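Local coordinates for uncharacterized lipoprotein GfcB (Escherichia coli K12, PDB 2IN5) that is of unknown function but is a membrane-attached lipoprotein of the group 4 capsule protein family, probably linked to capsule polysaccharide, at residues 24-37 and 48-61. Numbering follows the deposited sequence.
Sequences VADQQIQALPYSTM and FVVLGYIEQEQSKW
The methyl CE of selenomethionine Met37 sits over one face of the Trp61 indole, 3.3 Å from the centroid of its five-membered ring, a CH-pi contact. SE rides above the same face, 5.0 Å from that centroid, a Met-aromatic pair. With CG anti to the backbone N (chi1 172°), the Met37 chain bends at its next two torsions and brings the methyl across the indole. Leu51 CD1 covers the opposite ring face, and the backbone N of Thr36 lies at the indole edge. Replacing Trp61 by alanine is likely to leave a gap between the Met37 methyl and Leu51 CD1, and Thr71 OG1 without the indole N-H. Met37 and Leu51 belong to the antiparallel hairpin of strands 36-41 and 47-55, Trp61 to the adjoining strand 58-62. Met37 and Val49 form a hydrogen-bonded pair, Met37 N to Val49 O and Val49 N to Met37 O both 2.9 Å, next to the non-hydrogen-bonded pair Thr36 and Val50. Leu51 N donates one further hydrogen bond to Ser35 O (3.0 Å). Phe48 CZ packs on Thr36 CB of the neighbouring strand (3.4 Å), while Ile29 CD1 of helix 26-31 lies 3.7 Å from Phe48 CE1 and Leu32 CD1, just past the helix, meets the ring edge. Val50 CG2, anti to the backbone N, is turned to the Tyr34 ring, 3.3 Å from Tyr34 CD1 and CE1. A classic bulge sets Gly52 and Tyr53 against Lys60, whose NZ forms a salt bridge with Glu55 OE2. Ser35 OG is hydrogen-bonded to Gln6 N of the second subunit, and the two Tyr53 rings stack between subunits.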
loop_
_atom_site.group_PDB
_atom_site.type_symbol
_atom_site.label_atom_id
_atom_site.label_comp_id
_atom_site.label_asym_id
_atom_site.label_seq_id
_atom_site.Cartn_x
_atom_site.Cartn_y
_atom_site.Cartn_z
ATOM N N VAL A 24 11.427 17.323 -17.176
ATOM C CA VAL A 24 11.990 17.357 -15.829
ATOM C C VAL A 24 13.513 17.424 -15.890
ATOM O O VAL A 24 14.128 16.859 -16.793
ATOM C CB VAL A 24 11.597 16.097 -15.019
ATOM C CG1 VAL A 24 12.026 16.260 -13.566
ATOM C CG2 VAL A 24 10.096 15.852 -15.121
ATOM N N ALA A 25 14.115 18.113 -14.924
ATOM C CA ALA A 25 15.568 18.252 -14.866
ATOM C C ALA A 25 16.254 16.885 -14.869
ATOM O O ALA A 25 15.918 16.006 -14.075
ATOM C CB ALA A 25 15.963 19.037 -13.620
ATOM N N ASP A 26 17.222 16.715 -15.764
ATOM C CA ASP A 26 17.952 15.454 -15.893
ATOM C C ASP A 26 18.853 15.185 -14.685
ATOM O O ASP A 26 19.157 14.033 -14.357
ATOM C CB ASP A 26 18.784 15.483 -17.181
ATOM C CG ASP A 26 19.347 14.126 -17.546
ATOM O OD1 ASP A 26 20.170 13.596 -16.770
ATOM O OD2 ASP A 26 18.963 13.593 -18.613
ATOM N N GLN A 27 19.272 16.260 -14.025
ATOM C CA GLN A 27 20.131 16.165 -12.851
ATOM C C GLN A 27 19.281 15.954 -11.598
ATOM O O GLN A 27 19.711 15.310 -10.637
ATOM C CB GLN A 27 20.965 17.444 -12.719
ATOM C CG GLN A 27 21.942 17.452 -11.556
ATOM C CD GLN A 27 22.812 16.213 -11.521
ATOM O OE1 GLN A 27 23.415 15.832 -12.528
ATOM N NE2 GLN A 27 22.885 15.578 -10.355
ATOM N N GLN A 28 18.069 16.497 -11.617
ATOM C CA GLN A 28 17.163 16.360 -10.486
ATOM C C GLN A 28 16.619 14.936 -10.378
ATOM O O GLN A 28 16.365 14.442 -9.278
ATOM C CB GLN A 28 16.017 17.373 -10.602
ATOM C CG GLN A 28 16.256 18.661 -9.815
ATOM C CD GLN A 28 17.498 19.425 -10.261
ATOM O OE1 GLN A 28 17.506 20.062 -11.317
ATOM N NE2 GLN A 28 18.556 19.359 -9.455
ATOM N N ILE A 29 16.451 14.280 -11.523
ATOM C CA ILE A 29 15.956 12.908 -11.563
ATOM C C ILE A 29 16.938 11.996 -10.821
ATOM O O ILE A 29 16.552 11.258 -9.917
ATOM C CB ILE A 29 15.803 12.399 -13.031
ATOM C CG1 ILE A 29 14.759 13.234 -13.781
ATOM C CG2 ILE A 29 15.411 10.923 -13.041
ATOM C CD1 ILE A 29 13.362 13.181 -13.183
ATOM N N GLN A 30 18.210 12.053 -11.199
ATOM C CA GLN A 30 19.216 11.221 -10.558
ATOM C C GLN A 30 19.412 11.617 -9.101
ATOM O O GLN A 30 20.025 10.881 -8.325
ATOM C CB GLN A 30 20.544 11.325 -11.305
ATOM C CG GLN A 30 20.462 10.928 -12.770
ATOM C CD GLN A 30 21.782 11.111 -13.485
ATOM O OE1 GLN A 30 22.352 12.205 -13.484
ATOM N NE2 GLN A 30 22.279 10.041 -14.101
ATOM N N ALA A 31 18.882 12.779 -8.731
ATOM C CA ALA A 31 19.001 13.265 -7.360
ATOM C C ALA A 31 17.845 12.774 -6.477
ATOM O O ALA A 31 17.942 12.808 -5.249
ATOM C CB ALA A 31 19.069 14.796 -7.349
ATOM N N LEU A 32 16.749 12.332 -7.093
ATOM C CA LEU A 32 15.627 11.826 -6.305
ATOM C C LEU A 32 16.065 10.515 -5.656
ATOM O O LEU A 32 16.553 9.603 -6.327
ATOM C CB LEU A 32 14.389 11.623 -7.175
ATOM C CG LEU A 32 13.732 12.937 -7.621
ATOM C CD1 LEU A 32 12.510 12.629 -8.452
ATOM C CD2 LEU A 32 13.341 13.782 -6.419
ATOM N N PRO A 33 15.908 10.418 -4.328
ATOM C CA PRO A 33 16.288 9.237 -3.550
ATOM C C PRO A 33 15.471 7.975 -3.834
ATOM O O PRO A 33 15.956 6.861 -3.628
ATOM C CB PRO A 33 16.162 9.727 -2.111
ATOM C CG PRO A 33 15.014 10.679 -2.193
ATOM C CD PRO A 33 15.253 11.431 -3.481
ATOM N N TYR A 34 14.252 8.153 -4.335
ATOM C CA TYR A 34 13.365 7.035 -4.644
ATOM C C TYR A 34 13.121 6.821 -6.129
ATOM O O TYR A 34 13.382 7.697 -6.949
ATOM C CB TYR A 34 12.023 7.229 -3.932
ATOM C CG TYR A 34 11.544 8.660 -3.949
ATOM C CD1 TYR A 34 11.021 9.233 -5.108
ATOM C CD2 TYR A 34 11.661 9.459 -2.811
ATOM C CE1 TYR A 34 10.630 10.571 -5.127
ATOM C CE2 TYR A 34 11.275 10.789 -2.824
ATOM C CZ TYR A 34 10.763 11.339 -3.979
ATOM O OH TYR A 34 10.388 12.663 -3.981
ATOM N N SER A 35 12.608 5.639 -6.452
ATOM C CA SER A 35 12.311 5.243 -7.818
ATOM C C SER A 35 11.195 6.064 -8.449
ATOM O O SER A 35 10.239 6.459 -7.787
ATOM C CB SER A 35 11.961 3.751 -7.849
ATOM O OG SER A 35 13.052 2.976 -7.375
ATOM N N THR A 36 11.331 6.329 -9.740
ATOM C CA THR A 36 10.338 7.110 -10.451
ATOM C C THR A 36 10.159 6.514 -11.828
ATOM O O THR A 36 10.919 5.641 -12.228
ATOM C CB THR A 36 10.755 8.600 -10.545
ATOM O OG1 THR A 36 12.030 8.712 -11.189
ATOM C CG2 THR A 36 10.855 9.207 -9.150
HETATM N N MSE A 37 9.161 6.993 -12.554
HETATM C CA MSE A 37 8.855 6.452 -13.865
HETATM C C MSE A 37 8.136 7.454 -14.799
HETATM O O MSE A 37 7.463 8.386 -14.344
HETATM C CB MSE A 37 7.973 5.220 -13.638
HETATM C CG MSE A 37 7.367 4.604 -14.877
HETATM SE SE MSE A 37 5.494 4.163 -14.580
HETATM C CE MSE A 37 5.721 2.807 -13.220
ATOM N N PHE A 48 4.910 12.117 -15.111
ATOM C CA PHE A 48 5.852 11.676 -14.096
ATOM C C PHE A 48 5.120 10.976 -12.955
ATOM O O PHE A 48 4.170 11.518 -12.394
ATOM C CB PHE A 48 6.615 12.877 -13.549
ATOM C CG PHE A 48 7.858 12.512 -12.804
ATOM C CD1 PHE A 48 8.922 11.914 -13.467
ATOM C CD2 PHE A 48 7.968 12.756 -11.444
ATOM C CE1 PHE A 48 10.084 11.562 -12.787
ATOM C CE2 PHE A 48 9.123 12.409 -10.751
ATOM C CZ PHE A 48 10.183 11.811 -11.427
ATOM N N VAL A 49 5.577 9.772 -12.615
ATOM C CA VAL A 49 4.978 8.970 -11.550
ATOM C C VAL A 49 6.072 8.571 -10.546
ATOM O O VAL A 49 7.218 8.367 -10.924
ATOM C CB VAL A 49 4.311 7.706 -12.158
ATOM C CG1 VAL A 49 3.740 6.834 -11.071
ATOM C CG2 VAL A 49 3.216 8.113 -13.129
ATOM N N VAL A 50 5.723 8.468 -9.271
ATOM C CA VAL A 50 6.702 8.119 -8.255
ATOM C C VAL A 50 6.326 6.802 -7.559
ATOM O O VAL A 50 5.151 6.443 -7.505
ATOM C CB VAL A 50 6.808 9.274 -7.212
ATOM C CG1 VAL A 50 5.477 9.473 -6.516
ATOM C CG2 VAL A 50 7.883 8.983 -6.198
ATOM N N LEU A 51 7.316 6.068 -7.044
ATOM C CA LEU A 51 7.032 4.806 -6.359
ATOM C C LEU A 51 6.742 5.123 -4.918
ATOM O O LEU A 51 7.639 5.474 -4.151
ATOM C CB LEU A 51 8.218 3.830 -6.444
ATOM C CG LEU A 51 8.147 2.517 -5.635
ATOM C CD1 LEU A 51 6.901 1.705 -6.011
ATOM C CD2 LEU A 51 9.406 1.706 -5.907
ATOM N N GLY A 52 5.472 5.002 -4.553
ATOM C CA GLY A 52 5.072 5.293 -3.192
ATOM C C GLY A 52 5.430 4.195 -2.209
ATOM O O GLY A 52 6.000 4.474 -1.161
ATOM N N TYR A 53 5.113 2.947 -2.539
ATOM C CA TYR A 53 5.402 1.857 -1.618
ATOM C C TYR A 53 5.278 0.488 -2.248
ATOM O O TYR A 53 4.738 0.344 -3.345
ATOM C CB TYR A 53 4.476 1.958 -0.408
ATOM C CG TYR A 53 3.036 2.252 -0.777
ATOM C CD1 TYR A 53 2.162 1.230 -1.149
ATOM C CD2 TYR A 53 2.553 3.559 -0.774
ATOM C CE1 TYR A 53 0.843 1.505 -1.505
ATOM C CE2 TYR A 53 1.238 3.843 -1.131
ATOM C CZ TYR A 53 0.391 2.815 -1.493
ATOM O OH TYR A 53 -0.913 3.106 -1.823
ATOM N N ILE A 54 5.790 -0.521 -1.557
ATOM C CA ILE A 54 5.728 -1.882 -2.086
ATOM C C ILE A 54 5.060 -2.819 -1.095
ATOM O O ILE A 54 5.392 -2.822 0.084
ATOM C CB ILE A 54 7.141 -2.420 -2.412
ATOM C CG1 ILE A 54 7.879 -1.424 -3.320
ATOM C CG2 ILE A 54 7.039 -3.775 -3.090
ATOM C CD1 ILE A 54 9.330 -1.792 -3.583
ATOM N N GLU A 55 4.110 -3.607 -1.592
ATOM C CA GLU A 55 3.370 -4.568 -0.779
ATOM C C GLU A 55 3.300 -5.918 -1.492
ATOM O O GLU A 55 2.860 -6.004 -2.636
ATOM C CB GLU A 55 1.954 -4.046 -0.508
ATOM C CG GLU A 55 1.905 -2.927 0.530
ATOM C CD GLU A 55 0.525 -2.293 0.675
ATOM O OE1 GLU A 55 0.318 -1.534 1.654
ATOM O OE2 GLU A 55 -0.346 -2.543 -0.192
ATOM N N GLN A 56 3.738 -6.971 -0.805
ATOM C CA GLN A 56 3.750 -8.333 -1.359
ATOM C C GLN A 56 4.351 -8.351 -2.754
ATOM O O GLN A 56 3.725 -8.817 -3.708
ATOM C CB GLN A 56 2.336 -8.928 -1.409
ATOM C CG GLN A 56 1.693 -9.118 -0.048
ATOM C CD GLN A 56 0.954 -7.878 0.432
ATOM O OE1 GLN A 56 0.960 -7.559 1.626
ATOM N NE2 GLN A 56 0.295 -7.179 -0.498
ATOM N N GLU A 57 5.565 -7.826 -2.861
ATOM C CA GLU A 57 6.277 -7.764 -4.132
ATOM C C GLU A 57 5.508 -7.015 -5.211
ATOM O O GLU A 57 5.666 -7.275 -6.398
ATOM C CB GLU A 57 6.625 -9.181 -4.615
ATOM C CG GLU A 57 7.573 -9.913 -3.665
ATOM C CD GLU A 57 8.202 -11.145 -4.279
ATOM O OE1 GLU A 57 7.455 -12.056 -4.702
ATOM O OE2 GLU A 57 9.451 -11.206 -4.332
ATOM N N GLN A 58 4.664 -6.085 -4.798
ATOM C CA GLN A 58 3.907 -5.304 -5.760
ATOM C C GLN A 58 4.295 -3.836 -5.617
ATOM O O GLN A 58 4.155 -3.257 -4.545
ATOM C CB GLN A 58 2.412 -5.489 -5.522
ATOM C CG GLN A 58 1.789 -6.544 -6.402
ATOM C CD GLN A 58 0.310 -6.718 -6.133
ATOM O OE1 GLN A 58 -0.406 -7.313 -6.933
ATOM N NE2 GLN A 58 -0.154 -6.208 -4.993
ATOM N N SER A 59 4.792 -3.247 -6.695
ATOM C CA SER A 59 5.212 -1.850 -6.681
ATOM C C SER A 59 4.036 -0.930 -6.967
ATOM O O SER A 59 3.419 -1.029 -8.024
ATOM C CB SER A 59 6.295 -1.611 -7.737
ATOM O OG SER A 59 7.474 -2.342 -7.451
ATOM N N LYS A 60 3.719 -0.036 -6.037
ATOM C CA LYS A 60 2.603 0.888 -6.251
ATOM C C LYS A 60 3.089 2.297 -6.575
ATOM O O LYS A 60 3.612 2.986 -5.706
ATOM C CB LYS A 60 1.700 0.944 -5.020
ATOM C CG LYS A 60 0.766 -0.236 -4.873
ATOM C CD LYS A 60 1.448 -1.441 -4.277
ATOM C CE LYS A 60 0.436 -2.560 -4.073
ATOM N NZ LYS A 60 -0.727 -2.098 -3.264
ATOM N N TRP A 61 2.897 2.710 -7.825
ATOM C CA TRP A 61 3.312 4.028 -8.298
ATOM C C TRP A 61 2.172 5.050 -8.247
ATOM O O TRP A 61 1.046 4.767 -8.649
ATOM C CB TRP A 61 3.838 3.924 -9.727
ATOM C CG TRP A 61 4.818 2.808 -9.917
ATOM C CD1 TRP A 61 4.533 1.475 -10.006
ATOM C CD2 TRP A 61 6.244 2.920 -10.026
ATOM N NE1 TRP A 61 5.689 0.750 -10.165
ATOM C CE2 TRP A 61 6.756 1.610 -10.182
ATOM C CE3 TRP A 61 7.137 3.997 -10.007
ATOM C CZ2 TRP A 61 8.125 1.348 -10.321
ATOM C CZ3 TRP A 61 8.500 3.742 -10.144
ATOM C CH2 TRP A 61 8.981 2.423 -10.299
#